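Local coordinates for protein transcription initiation factor IIB (Methanocaldococcus vulcanius, PDB 5O9I) that is a mini-intein of the HINT fold, set within transcription factor IIB, and probably excises itself by protein splicing while joining the flanking host segments, at residues A[81-86]-A[110-115]; A[12-17]-A[53-58]; A[46-51]-A[70-75]. All coordinates share one frame; numbering follows the deposited sequence.

Contact 1: A[81-86]-A[110-115]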
ATOM      1  N   PHE A  81       7.006  10.317  -3.449  1.00122.40           N
ATOM      2  CA  PHE A  81       6.185  10.790  -4.578  1.00121.40           C
ATOM      3  C   PHE A  81       4.729  10.871  -4.145  1.00116.37           C
ATOM      4  O   PHE A  81       4.230   9.993  -3.460  1.00115.17           O
ATOM      5  CB  PHE A  81       6.271   9.867  -5.796  1.00122.00           C
ATOM      6  CG  PHE A  81       7.667   9.679  -6.376  1.00126.51           C
ATOM      7  CD1 PHE A  81       8.776  10.408  -5.934  1.00136.61           C
ATOM      8  CD2 PHE A  81       7.868   8.746  -7.386  1.00121.64           C
ATOM      9  CE1 PHE A  81      10.036  10.185  -6.493  1.00138.84           C
ATOM     10  CE2 PHE A  81       9.113   8.542  -7.972  1.00122.59           C
ATOM     11  CZ  PHE A  81      10.201   9.241  -7.515  1.00130.12           C
ATOM     12  N   GLU A  82       4.045  11.938  -4.527  1.00116.75           N
ATOM     13  CA  GLU A  82       2.601  11.985  -4.417  1.00112.02           C
ATOM     14  C   GLU A  82       2.028  11.681  -5.790  1.00111.50           C
ATOM     15  O   GLU A  82       2.467  12.249  -6.775  1.00114.34           O
ATOM     16  CB  GLU A  82       2.129  13.342  -3.949  1.00113.99           C
ATOM     17  CG  GLU A  82       0.657  13.345  -3.583  1.00112.75           C
ATOM     18  CD  GLU A  82       0.173  14.649  -3.024  1.00114.55           C
ATOM     19  OE1 GLU A  82       0.513  15.711  -3.605  1.00117.39           O
ATOM     20  OE2 GLU A  82      -0.551  14.599  -2.003  1.00113.40           O
ATOM     21  N   ILE A  83       1.059  10.778  -5.850  1.00105.52           N
ATOM     22  CA  ILE A  83       0.386  10.476  -7.105  1.00100.90           C
ATOM     23  C   ILE A  83      -1.046  10.944  -6.971  1.00 98.48           C
ATOM     24  O   ILE A  83      -1.704  10.603  -5.978  1.00 86.78           O
ATOM     25  CB  ILE A  83       0.378   8.999  -7.417  1.00 97.39           C
ATOM     26  CG1 ILE A  83       1.793   8.463  -7.261  1.00100.17           C
ATOM     27  CG2 ILE A  83      -0.166   8.783  -8.836  1.00 96.78           C
ATOM     28  CD1 ILE A  83       1.987   7.014  -7.677  1.00 99.20           C
ATOM     29  N   VAL A  84      -1.486  11.710  -7.974  1.00 97.11           N
ATOM     30  CA  VAL A  84      -2.863  12.132  -8.101  1.00 96.40           C
ATOM     31  C   VAL A  84      -3.497  11.499  -9.333  1.00 94.76           C
ATOM     32  O   VAL A  84      -2.859  11.471 -10.420  1.00 98.00           O
ATOM     33  CB  VAL A  84      -2.963  13.657  -8.274  1.00 99.55           C
ATOM     34  CG1 VAL A  84      -4.403  14.104  -8.044  1.00 97.23           C
ATOM     35  CG2 VAL A  84      -2.009  14.351  -7.310  1.00100.60           C
ATOM     36  N   VAL A  85      -4.728  10.998  -9.162  1.00 87.92           N
ATOM     37  CA  VAL A  85      -5.510  10.465 -10.286  1.00 87.28           C
ATOM     38  C   VAL A  85      -6.845  11.169 -10.468  1.00 89.35           C
ATOM     39  O   VAL A  85      -7.342  11.878  -9.553  1.00 88.16           O
ATOM     40  CB  VAL A  85      -5.775   8.923 -10.183  1.00 82.63           C
ATOM     41  CG1 VAL A  85      -4.469   8.135 -10.361  1.00 82.60           C
ATOM     42  CG2 VAL A  85      -6.490   8.538  -8.892  1.00 79.04           C
ATOM     43  N   GLU A  86      -7.405  10.977 -11.669  1.00 93.23           N
ATOM     44  CA  GLU A  86      -8.828  11.287 -11.983  1.00 94.71           C
ATOM     45  C   GLU A  86      -9.711  11.202 -10.741  1.00 89.19           C
ATOM     46  O   GLU A  86      -9.855  10.149 -10.184  1.00 86.42           O
ATOM     47  CB  GLU A  86      -9.325  10.299 -13.056  1.00 97.53           C
ATOM     48  CG  GLU A  86     -10.425  10.794 -14.008  1.00101.57           C
ATOM     49  CD  GLU A  86     -10.290  10.195 -15.404  1.00108.18           C
ATOM     50  OE1 GLU A  86     -10.140   8.955 -15.467  1.00110.27           O
ATOM     51  OE2 GLU A  86     -10.326  10.950 -16.415  1.00112.59           O
ATOM     52  N   ILE A 110       3.813  -2.300 -11.623  1.00 80.39           N
ATOM     53  CA  ILE A 110       4.574  -1.347 -12.320  1.00 82.34           C
ATOM     54  C   ILE A 110       5.193  -0.501 -11.237  1.00 84.22           C
ATOM     55  O   ILE A 110       4.536  -0.106 -10.272  1.00 79.60           O
ATOM     56  CB  ILE A 110       3.679  -0.527 -13.273  1.00 88.22           C
ATOM     57  CG1 ILE A 110       4.521   0.056 -14.428  1.00 91.52           C
ATOM     58  CG2 ILE A 110       2.840   0.524 -12.539  1.00 86.82           C
ATOM     59  CD1 ILE A 110       4.838  -1.022 -15.485  1.00 92.57           C
ATOM     60  N   ARG A 111       6.462  -0.211 -11.432  1.00 91.37           N
ATOM     61  CA  ARG A 111       7.194   0.499 -10.415  1.00 95.55           C
ATOM     62  C   ARG A 111       6.901   1.951 -10.612  1.00 95.78           C
ATOM     63  O   ARG A 111       6.554   2.381 -11.715  1.00101.93           O
ATOM     64  CB  ARG A 111       8.672   0.151 -10.281  1.00 99.58           C
ATOM     65  CG  ARG A 111       9.290  -0.706 -11.346  1.00101.35           C
ATOM     66  CD  ARG A 111      10.666  -1.196 -10.927  1.00104.43           C
ATOM     67  NE  ARG A 111      11.394  -0.364  -9.965  1.00108.39           N
ATOM     68  CZ  ARG A 111      11.979   0.800 -10.235  1.00113.96           C
ATOM     69  NH1 ARG A 111      11.898   1.370 -11.436  1.00116.17           N
ATOM     70  NH2 ARG A 111      12.631   1.440  -9.276  1.00116.44           N
ATOM     71  N   VAL A 112       6.998   2.692  -9.529  1.00 93.11           N
ATOM     72  CA  VAL A 112       6.445   4.013  -9.506  1.00 95.90           C
ATOM     73  C   VAL A 112       7.280   4.992 -10.315  1.00102.50           C
ATOM     74  O   VAL A 112       6.725   5.743 -11.100  1.00101.72           O
ATOM     75  CB  VAL A 112       6.240   4.476  -8.057  1.00 96.21           C
ATOM     76  CG1 VAL A 112       6.009   5.964  -7.977  1.00 98.94           C
ATOM     77  CG2 VAL A 112       5.050   3.753  -7.453  1.00 93.44           C
ATOM     78  N   ASP A 113       8.602   4.982 -10.149  1.00109.51           N
ATOM     79  CA  ASP A 113       9.452   5.906 -10.916  1.00114.77           C
ATOM     80  C   ASP A 113       9.412   5.657 -12.442  1.00115.54           C
ATOM     81  O   ASP A 113       9.764   6.553 -13.219  1.00122.11           O
ATOM     82  CB  ASP A 113      10.898   5.989 -10.362  1.00118.13           C
ATOM     83  CG  ASP A 113      11.500   4.624 -10.000  1.00119.59           C
ATOM     84  OD1 ASP A 113      11.137   3.579 -10.612  1.00117.70           O
ATOM     85  OD2 ASP A 113      12.329   4.602  -9.071  1.00121.89           O
ATOM     86  N   ASP A 114       8.963   4.464 -12.859  1.00109.36           N
ATOM     87  CA  ASP A 114       8.577   4.206 -14.244  1.00110.35           C
ATOM     88  C   ASP A 114       7.180   4.692 -14.659  1.00112.04           C
ATOM     89  O   ASP A 114       6.754   4.436 -15.785  1.00114.02           O
ATOM     90  CB  ASP A 114       8.664   2.713 -14.531  1.00108.50           C
ATOM     91  CG  ASP A 114      10.081   2.215 -14.526  1.00110.69           C
ATOM     92  OD1 ASP A 114      10.878   2.671 -15.368  1.00112.67           O
ATOM     93  OD2 ASP A 114      10.395   1.337 -13.709  1.00109.44           O
ATOM     94  N   LEU A 115       6.452   5.381 -13.793  1.00114.99           N
ATOM     95  CA  LEU A 115       5.125   5.824 -14.177  1.00115.99           C
ATOM     96  C   LEU A 115       5.250   7.092 -14.965  1.00124.18           C
ATOM     97  O   LEU A 115       6.298   7.734 -14.967  1.00126.87           O
ATOM     98  CB  LEU A 115       4.202   6.060 -12.969  1.00112.57           C
ATOM     99  CG  LEU A 115       3.613   4.862 -12.206  1.00103.16           C
ATOM    100  CD1 LEU A 115       2.894   5.391 -10.990  1.00 99.48           C
ATOM    101  CD2 LEU A 115       2.636   4.092 -13.067  1.00 99.35           C
TER
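Phe81 and Val112 make the closest approach between the strand 81-85 and the turn that follows strand 106-111: Phe81 CD2 lies 3.4 Å from Val112 CG1. The methyl comes in at the edge of the ring, near its plane, so neither ring face is used for this contact. One carbon further round the same edge, Phe81 CE2 is 3.9 Å from Asp113 CB, and here it is the methylene that touches while the carboxylate stands with its plane 65° from the ring. Val112 CG1, held anti to the backbone N (chi1 165°), also reaches a second residue of the strand, Ile83, whose CD1 is 4.2 Å away. The same Ile83 CD1 meets Leu115 CD1 at 3.8 Å, the two side chains crossing at about a right angle. The contact is therefore side chain to side chain, carbon against carbon, with the nearest CA atoms, those of Phe81 and Val112, still 8.4 Å apart. What brings Val112 and Leu115 to the same side is a type I beta turn between them, closed by the bond from Leu115 N to Val112 O at 2.7 Å. On the outer side of that turn Arg111 NH1 binds Asp114 OD2 at 2.7 Å, a salt bridge that ties the strand end to the turn. Within the intein splicing domain, the turn after the hairpin of strands 98-103 and 106-111 thus packs on strand 81-85. Behind this layer, Val112 also packs on Val99 of strand 98-103, while Ile83 and Leu115 both touch Leu121 of strand 120-124, and Ile83 continues onto Ile159 and Ile162 of strand 154-162.

Contact 2: A[12-17]-A[53-58]; sequences IIIKEK and VEVIAF
Lys15 and Glu54 face each other as an antiparallel hydrogen-bonded pair, Lys15 N giving to Glu54 O at 2.9 Å and Glu54 N returning to Lys15 O at 3.0 Å. The return bond is the more bent, 141° at the hydrogen against 159°. Glu54 can be followed outward: its CB lies beside the carbonyl of its partner, 4.1 Å from Lys15 O; CG, anti to the carbonyl carbon (chi1 -62°), carries the chain outward alongside the lysine, extended on to CD; and at the tip OE1 lies by both CE and NZ of Lys15, meeting NZ at 3.4 Å. This is a salt bridge, but a weak one as a hydrogen bond. The lysine gets there by bending at chi2, chi3 and chi4, which folds its amine back toward the carboxylate. The two strands are the central pair of a four-stranded antiparallel sheet of the HINT fold, the scaffold of intein splicing domains, with strand 19-24 beside 11-16 and strand 64-68 beside 53-58. On the face carrying Ile14, Glu16, Val53 and Val55 the contacts are between carbons: the CG methylene of Glu16 lies against Val53 CG2 at 3.8 Å, and Ile14 CG2 is 4.1 Å from Val55 CG2. Ile14 also packs on Leu28 of helix 25-34, and Val55 on Phe183 of strand 182-185. Toward Ile13 the backbones draw apart, yet Ile56 still reaches over with its CD1, which touches Ile13 CB at 3.7 Å and lies close to Ile13 CG2 as well. Phe66 of strand 64-68 packs against both of these isoleucines.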
ATOM      1  N   ILE A  12      -5.008   3.027   6.417  1.00 63.75           N
ATOM      2  CA  ILE A  12      -5.304   1.670   6.042  1.00 65.77           C
ATOM      3  C   ILE A  12      -6.404   1.105   6.908  1.00 63.88           C
ATOM      4  O   ILE A  12      -6.536   1.396   8.073  1.00 64.98           O
ATOM      5  CB  ILE A  12      -4.111   0.663   6.199  1.00 69.62           C
ATOM      6  CG1 ILE A  12      -3.424   0.914   7.534  1.00 74.95           C
ATOM      7  CG2 ILE A  12      -3.139   0.734   5.026  1.00 68.89           C
ATOM      8  CD1 ILE A  12      -2.366  -0.098   7.878  1.00 79.75           C
ATOM      9  N   ILE A  13      -7.150   0.219   6.307  1.00 62.80           N
ATOM     10  CA  ILE A  13      -8.217  -0.429   7.005  1.00 63.61           C
ATOM     11  C   ILE A  13      -7.600  -1.714   7.499  1.00 64.64           C
ATOM     12  O   ILE A  13      -7.076  -2.485   6.706  1.00 61.88           O
ATOM     13  CB  ILE A  13      -9.375  -0.681   6.050  1.00 59.46           C
ATOM     14  CG1 ILE A  13      -9.806   0.672   5.418  1.00 58.34           C
ATOM     15  CG2 ILE A  13     -10.445  -1.372   6.831  1.00 61.02           C
ATOM     16  CD1 ILE A  13     -10.901   0.642   4.375  1.00 56.32           C
ATOM     17  N   ILE A  14      -7.662  -1.952   8.793  1.00 68.19           N
ATOM     18  CA  ILE A  14      -7.195  -3.222   9.310  1.00 70.39           C
ATOM     19  C   ILE A  14      -8.265  -3.876  10.127  1.00 72.49           C
ATOM     20  O   ILE A  14      -9.216  -3.214  10.549  1.00 75.41           O
ATOM     21  CB  ILE A  14      -5.945  -3.034  10.137  1.00 74.01           C
ATOM     22  CG1 ILE A  14      -6.285  -2.341  11.451  1.00 78.96           C
ATOM     23  CG2 ILE A  14      -4.871  -2.262   9.346  1.00 72.62           C
ATOM     24  CD1 ILE A  14      -5.075  -2.098  12.361  1.00 82.71           C
ATOM     25  N   LYS A  15      -8.113  -5.168  10.338  1.00 74.47           N
ATOM     26  CA  LYS A  15      -8.809  -5.859  11.412  1.00 80.63           C
ATOM     27  C   LYS A  15      -7.828  -6.397  12.507  1.00 85.83           C
ATOM     28  O   LYS A  15      -6.965  -7.240  12.236  1.00 84.25           O
ATOM     29  CB  LYS A  15      -9.552  -6.987  10.798  1.00 82.21           C
ATOM     30  CG  LYS A  15     -10.661  -7.522  11.649  1.00 88.05           C
ATOM     31  CD  LYS A  15     -11.886  -7.817  10.771  1.00 89.09           C
ATOM     32  CE  LYS A  15     -11.664  -8.944   9.794  1.00 93.51           C
ATOM     33  NZ  LYS A  15     -11.681 -10.248  10.529  1.00100.92           N
ATOM     34  N   GLU A  16      -7.959  -5.874  13.728  1.00 90.31           N
ATOM     35  CA  GLU A  16      -7.097  -6.230  14.867  1.00 93.90           C
ATOM     36  C   GLU A  16      -7.863  -6.988  15.932  1.00 97.66           C
ATOM     37  O   GLU A  16      -8.765  -6.448  16.540  1.00 99.77           O
ATOM     38  CB  GLU A  16      -6.481  -4.980  15.468  1.00 95.09           C
ATOM     39  CG  GLU A  16      -5.296  -5.295  16.350  1.00100.94           C
ATOM     40  CD  GLU A  16      -4.773  -4.113  17.116  1.00104.62           C
ATOM     41  OE1 GLU A  16      -4.927  -2.994  16.578  1.00102.72           O
ATOM     42  OE2 GLU A  16      -4.206  -4.318  18.231  1.00106.98           O
ATOM     43  N   LYS A  17      -7.476  -8.244  16.163  1.00103.72           N
ATOM     44  CA  LYS A  17      -8.202  -9.180  17.056  1.00108.16           C
ATOM     45  C   LYS A  17      -9.701  -9.219  16.760  1.00107.60           C
ATOM     46  O   LYS A  17     -10.520  -9.459  17.653  1.00113.30           O
ATOM     47  CB  LYS A  17      -7.935  -8.914  18.566  1.00110.30           C
ATOM     48  CG  LYS A  17      -6.586  -8.270  18.883  1.00111.99           C
ATOM     49  CD  LYS A  17      -6.190  -8.326  20.364  1.00115.18           C
ATOM     50  CE  LYS A  17      -4.702  -8.057  20.555  1.00116.91           C
ATOM     51  NZ  LYS A  17      -4.155  -8.640  21.828  1.00122.72           N
ATOM     52  N   VAL A  53      -3.599  -9.284  13.132  1.00 97.12           N
ATOM     53  CA  VAL A  53      -3.787  -8.107  12.309  1.00 92.37           C
ATOM     54  C   VAL A  53      -3.941  -8.499  10.845  1.00 87.53           C
ATOM     55  O   VAL A  53      -3.160  -9.263  10.312  1.00 86.08           O
ATOM     56  CB  VAL A  53      -2.597  -7.136  12.465  1.00 92.12           C
ATOM     57  CG1 VAL A  53      -2.612  -6.053  11.363  1.00 88.69           C
ATOM     58  CG2 VAL A  53      -2.639  -6.497  13.846  1.00 93.51           C
ATOM     59  N   GLU A  54      -4.942  -7.955  10.184  1.00 86.13           N
ATOM     60  CA  GLU A  54      -5.188  -8.268   8.799  1.00 81.28           C
ATOM     61  C   GLU A  54      -5.483  -7.052   8.010  1.00 77.38           C
ATOM     62  O   GLU A  54      -5.966  -6.072   8.536  1.00 77.66           O
ATOM     63  CB  GLU A  54      -6.386  -9.173   8.665  1.00 82.94           C
ATOM     64  CG  GLU A  54      -6.206 -10.502   9.347  1.00 87.82           C
ATOM     65  CD  GLU A  54      -7.446 -11.324   9.242  1.00 90.23           C
ATOM     66  OE1 GLU A  54      -8.371 -11.063  10.040  1.00 94.74           O
ATOM     67  OE2 GLU A  54      -7.495 -12.209   8.366  1.00 91.49           O
ATOM     68  N   VAL A  55      -5.272  -7.177   6.706  1.00 71.81           N
ATOM     69  CA  VAL A  55      -5.382  -6.092   5.790  1.00 65.16           C
ATOM     70  C   VAL A  55      -6.158  -6.555   4.573  1.00 60.35           C
ATOM     71  O   VAL A  55      -6.239  -7.734   4.309  1.00 59.42           O
ATOM     72  CB  VAL A  55      -3.936  -5.632   5.525  1.00 67.08           C
ATOM     73  CG1 VAL A  55      -3.404  -5.943   4.157  1.00 65.75           C
ATOM     74  CG2 VAL A  55      -3.770  -4.184   5.936  1.00 69.87           C
ATOM     75  N   ILE A  56      -6.723  -5.621   3.845  1.00 55.67           N
ATOM     76  CA  ILE A  56      -7.434  -5.947   2.617  1.00 54.06           C
ATOM     77  C   ILE A  56      -6.487  -6.087   1.415  1.00 50.15           C
ATOM     78  O   ILE A  56      -5.702  -5.178   1.106  1.00 46.16           O
ATOM     79  CB  ILE A  56      -8.518  -4.863   2.306  1.00 55.15           C
ATOM     80  CG1 ILE A  56      -9.511  -4.756   3.464  1.00 57.34           C
ATOM     81  CG2 ILE A  56      -9.349  -5.235   1.113  1.00 52.84           C
ATOM     82  CD1 ILE A  56     -10.078  -3.364   3.557  1.00 58.09           C
ATOM     83  N   ALA A  57      -6.596  -7.256   0.762  1.00 49.71           N
ATOM     84  CA  ALA A  57      -5.772  -7.628  -0.390  1.00 48.71           C
ATOM     85  C   ALA A  57      -6.628  -8.306  -1.382  1.00 47.45           C
ATOM     86  O   ALA A  57      -7.617  -8.896  -1.024  1.00 47.10           O
ATOM     87  CB  ALA A  57      -4.709  -8.575   0.022  1.00 49.99           C
ATOM     88  N   PHE A  58      -6.263  -8.219  -2.650  1.00 47.00           N
ATOM     89  CA  PHE A  58      -7.027  -8.914  -3.650  1.00 45.76           C
ATOM     90  C   PHE A  58      -6.507 -10.295  -3.872  1.00 46.41           C
ATOM     91  O   PHE A  58      -5.314 -10.528  -3.787  1.00 48.14           O
ATOM     92  CB  PHE A  58      -7.055  -8.139  -4.930  1.00 45.27           C
ATOM     93  CG  PHE A  58      -5.771  -8.164  -5.721  1.00 46.08           C
ATOM     94  CD1 PHE A  58      -5.445  -9.275  -6.559  1.00 47.32           C
ATOM     95  CD2 PHE A  58      -4.964  -7.075  -5.760  1.00 45.44           C
ATOM     96  CE1 PHE A  58      -4.295  -9.297  -7.309  1.00 47.32           C
ATOM     97  CE2 PHE A  58      -3.868  -7.050  -6.575  1.00 47.16           C
ATOM     98  CZ  PHE A  58      -3.504  -8.192  -7.312  1.00 47.84           C
TER

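Contact 3: A[46-51]-A[70-75]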
ATOM      1  N   GLU A  46      14.111  -1.390   9.915  1.00135.30           N
ATOM      2  CA  GLU A  46      13.676  -2.131  11.079  1.00132.43           C
ATOM      3  C   GLU A  46      12.455  -2.988  10.767  1.00126.65           C
ATOM      4  O   GLU A  46      11.547  -2.526  10.114  1.00124.46           O
ATOM      5  CB  GLU A  46      13.272  -1.165  12.142  1.00131.96           C
ATOM      6  CG  GLU A  46      14.372  -0.328  12.695  1.00134.65           C
ATOM      7  CD  GLU A  46      13.782   0.603  13.717  1.00136.82           C
ATOM      8  OE1 GLU A  46      13.706   0.220  14.906  1.00139.11           O
ATOM      9  OE2 GLU A  46      13.298   1.665  13.275  1.00134.03           O
ATOM     10  N   ILE A  47      12.483  -4.244  11.203  1.00122.38           N
ATOM     11  CA  ILE A  47      11.437  -5.224  10.922  1.00117.19           C
ATOM     12  C   ILE A  47      10.930  -5.881  12.194  1.00116.50           C
ATOM     13  O   ILE A  47      11.717  -6.192  13.099  1.00123.86           O
ATOM     14  CB  ILE A  47      11.968  -6.325  10.008  1.00118.14           C
ATOM     15  CG1 ILE A  47      12.329  -5.724   8.652  1.00117.47           C
ATOM     16  CG2 ILE A  47      10.973  -7.456   9.820  1.00116.47           C
ATOM     17  CD1 ILE A  47      13.803  -5.488   8.530  1.00121.49           C
ATOM     18  N   ALA A  48       9.624  -6.114  12.258  1.00109.40           N
ATOM     19  CA  ALA A  48       9.023  -6.778  13.407  1.00109.43           C
ATOM     20  C   ALA A  48       7.867  -7.653  13.009  1.00105.86           C
ATOM     21  O   ALA A  48       7.105  -7.332  12.105  1.00103.68           O
ATOM     22  CB  ALA A  48       8.571  -5.759  14.460  1.00112.20           C
ATOM     23  N   ARG A  49       7.737  -8.777  13.694  1.00108.48           N
ATOM     24  CA  ARG A  49       6.682  -9.715  13.431  1.00106.74           C
ATOM     25  C   ARG A  49       5.446  -9.163  14.091  1.00105.49           C
ATOM     26  O   ARG A  49       5.557  -8.546  15.122  1.00104.90           O
ATOM     27  CB  ARG A  49       7.032 -11.098  13.976  1.00110.04           C
ATOM     28  CG  ARG A  49       6.306 -12.190  13.230  1.00112.41           C
ATOM     29  CD  ARG A  49       6.343 -13.512  13.968  1.00116.54           C
ATOM     30  NE  ARG A  49       5.677 -13.478  15.272  1.00119.80           N
ATOM     31  CZ  ARG A  49       4.358 -13.495  15.482  1.00120.06           C
ATOM     32  NH1 ARG A  49       3.482 -13.536  14.477  1.00117.04           N
ATOM     33  NH2 ARG A  49       3.901 -13.478  16.729  1.00124.23           N
ATOM     34  N   CYS A  50       4.283  -9.342  13.465  1.00105.10           N
ATOM     35  CA  CYS A  50       3.003  -8.956  14.084  1.00104.49           C
ATOM     36  C   CYS A  50       1.968 -10.044  13.924  1.00102.97           C
ATOM     37  O   CYS A  50       2.105 -10.957  13.128  1.00 98.56           O
ATOM     38  CB  CYS A  50       2.491  -7.608  13.566  1.00102.21           C
ATOM     39  SG  CYS A  50       2.338  -7.441  11.785  1.00 95.72           S
ATOM     40  N   LYS A  51       0.950  -9.944  14.758  1.00104.91           N
ATOM     41  CA  LYS A  51      -0.036 -11.002  14.970  1.00107.38           C
ATOM     42  C   LYS A  51      -1.388 -10.331  15.133  1.00105.93           C
ATOM     43  O   LYS A  51      -1.449  -9.159  15.477  1.00106.73           O
ATOM     44  CB  LYS A  51       0.351 -11.712  16.269  1.00113.14           C
ATOM     45  CG  LYS A  51      -0.387 -13.010  16.646  1.00114.99           C
ATOM     46  CD  LYS A  51      -0.345 -13.251  18.154  1.00117.09           C
ATOM     47  CE  LYS A  51       0.545 -14.431  18.563  1.00119.24           C
ATOM     48  NZ  LYS A  51       0.870 -14.388  20.014  1.00123.79           N
ATOM     49  N   SER A  70       2.008 -10.795   8.215  1.00 84.45           N
ATOM     50  CA  SER A  70       3.010 -11.548   8.977  1.00 88.64           C
ATOM     51  C   SER A  70       3.961 -10.635   9.704  1.00 89.11           C
ATOM     52  O   SER A  70       4.262 -10.854  10.903  1.00 92.68           O
ATOM     53  CB  SER A  70       3.794 -12.436   8.013  1.00 88.95           C
ATOM     54  OG  SER A  70       4.180 -11.675   6.875  1.00 87.04           O
ATOM     55  N   GLU A  71       4.463  -9.635   8.986  1.00 89.20           N
ATOM     56  CA  GLU A  71       5.408  -8.656   9.574  1.00 93.53           C
ATOM     57  C   GLU A  71       5.344  -7.260   8.950  1.00 90.98           C
ATOM     58  O   GLU A  71       4.856  -7.067   7.856  1.00 86.33           O
ATOM     59  CB  GLU A  71       6.861  -9.167   9.477  1.00 96.75           C
ATOM     60  CG  GLU A  71       7.166  -9.966   8.218  1.00 97.95           C
ATOM     61  CD  GLU A  71       8.558  -9.771   7.681  1.00100.54           C
ATOM     62  OE1 GLU A  71       9.494  -9.820   8.494  1.00103.85           O
ATOM     63  OE2 GLU A  71       8.702  -9.563   6.456  1.00100.80           O
ATOM     64  N   VAL A  72       5.883  -6.292   9.680  1.00 93.62           N
ATOM     65  CA  VAL A  72       5.870  -4.887   9.302  1.00 93.60           C
ATOM     66  C   VAL A  72       7.284  -4.358   9.326  1.00 95.44           C
ATOM     67  O   VAL A  72       8.117  -4.938   9.964  1.00 98.42           O
ATOM     68  CB  VAL A  72       4.979  -4.047  10.255  1.00 95.60           C
ATOM     69  CG1 VAL A  72       3.531  -4.485  10.116  1.00 92.34           C
ATOM     70  CG2 VAL A  72       5.438  -4.116  11.725  1.00 99.02           C
ATOM     71  N   SER A  73       7.524  -3.237   8.648  1.00 95.86           N
ATOM     72  CA  SER A  73       8.844  -2.667   8.472  1.00 97.96           C
ATOM     73  C   SER A  73       8.753  -1.171   8.326  1.00101.26           C
ATOM     74  O   SER A  73       7.715  -0.660   7.966  1.00 98.83           O
ATOM     75  CB  SER A  73       9.547  -3.260   7.233  1.00 97.29           C
ATOM     76  OG  SER A  73       8.924  -2.934   5.984  1.00 91.66           O
ATOM     77  N   ARG A  74       9.851  -0.479   8.639  1.00107.94           N
ATOM     78  CA  ARG A  74      10.027   0.922   8.320  1.00109.66           C
ATOM     79  C   ARG A  74      11.485   1.283   8.044  1.00111.98           C
ATOM     80  O   ARG A  74      12.376   0.594   8.449  1.00113.48           O
ATOM     81  CB  ARG A  74       9.518   1.764   9.479  1.00114.14           C
ATOM     82  CG  ARG A  74      10.426   1.752  10.699  1.00120.12           C
ATOM     83  CD  ARG A  74       9.752   2.410  11.884  1.00119.17           C
ATOM     84  NE  ARG A  74      10.556   2.275  13.089  1.00124.67           N
ATOM     85  CZ  ARG A  74      10.260   2.791  14.284  1.00126.07           C
ATOM     86  NH1 ARG A  74       9.171   3.503  14.476  1.00124.94           N
ATOM     87  NH2 ARG A  74      11.042   2.557  15.313  1.00129.30           N
ATOM     88  N   HIS A  75      11.679   2.399   7.374  1.00112.81           N
ATOM     89  CA  HIS A  75      12.993   2.879   7.061  1.00119.13           C
ATOM     90  C   HIS A  75      13.002   4.354   6.840  1.00119.87           C
ATOM     91  O   HIS A  75      12.073   4.859   6.198  1.00114.70           O
ATOM     92  CB  HIS A  75      13.697   2.132   5.908  1.00123.20           C
ATOM     93  CG  HIS A  75      13.071   2.190   4.548  1.00125.61           C
ATOM     94  ND1 HIS A  75      12.066   1.327   4.155  1.00129.48           N
ATOM     95  CD2 HIS A  75      13.439   2.863   3.430  1.00128.52           C
ATOM     96  CE1 HIS A  75      11.774   1.534   2.883  1.00125.79           C
ATOM     97  NE2 HIS A  75      12.597   2.458   2.418  1.00127.03           N
TER
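Ala48 and Val72 form the regular middle of this antiparallel pairing, with Ala48 N to Val72 O at 3.0 Å and Val72 N to Ala48 O at 2.9 Å, both nearly straight at 169° and 170°. One pair further along, Cys50 N gives to Ser70 O at 3.0 Å, and Cys50 SG, turned between its backbone N and carbonyl carbon (chi1 54°), lies 3.6 Å from Val72 CG1. Ala48, Cys50 and Val72 are the buried part. At the other end, Glu46 and Arg74 run side by side: Glu46 OE2 takes Arg74 NE at 2.8 Å from above the carboxylate plane, with a weaker second bond from NH2; Arg74 NH1 makes a salt bridge with Asp30. The face of Ile47, Arg49, Glu71 and Ser73 is more open to solvent, above all at Arg49, though Ile47 CG2 comes within 3.1 Å of Glu71 OE1; Glu71 sends OE2 to Thr176. The pairing is the outer one of a four-stranded antiparallel sheet of the HINT fold: strand 46-49 is the edge and strand 171-176 lies beyond 71-76, while helix 25-34 covers Ala48, Cys50, Val72 and Arg74 through Ile29, Ile32 and Ile33.

How the contacts relate
Contacts 2 and 3 interleave along the chain: strand 46-49 is followed, after residues 50-52, by strand 53-58, so the two pairings, in separate four-stranded sheets, adjoin in sequence with centres about 14 Å apart. Helix 25-34 is common to both, meeting Ile14 in contact 2 and the Ala48 and Val72 side in contact 3. Contact 1 comes later and lies across the chain's centre, its centre about 24 Å from that of contact 2 and about 25 Å from that of contact 3, with nearest atoms about 10 and 11 Å away. Strand 81-85 nevertheless follows directly after strand 71-76. Contacts 2 and 3 are backbone pairings, whereas contact 1 joins a strand to a turn by side chains.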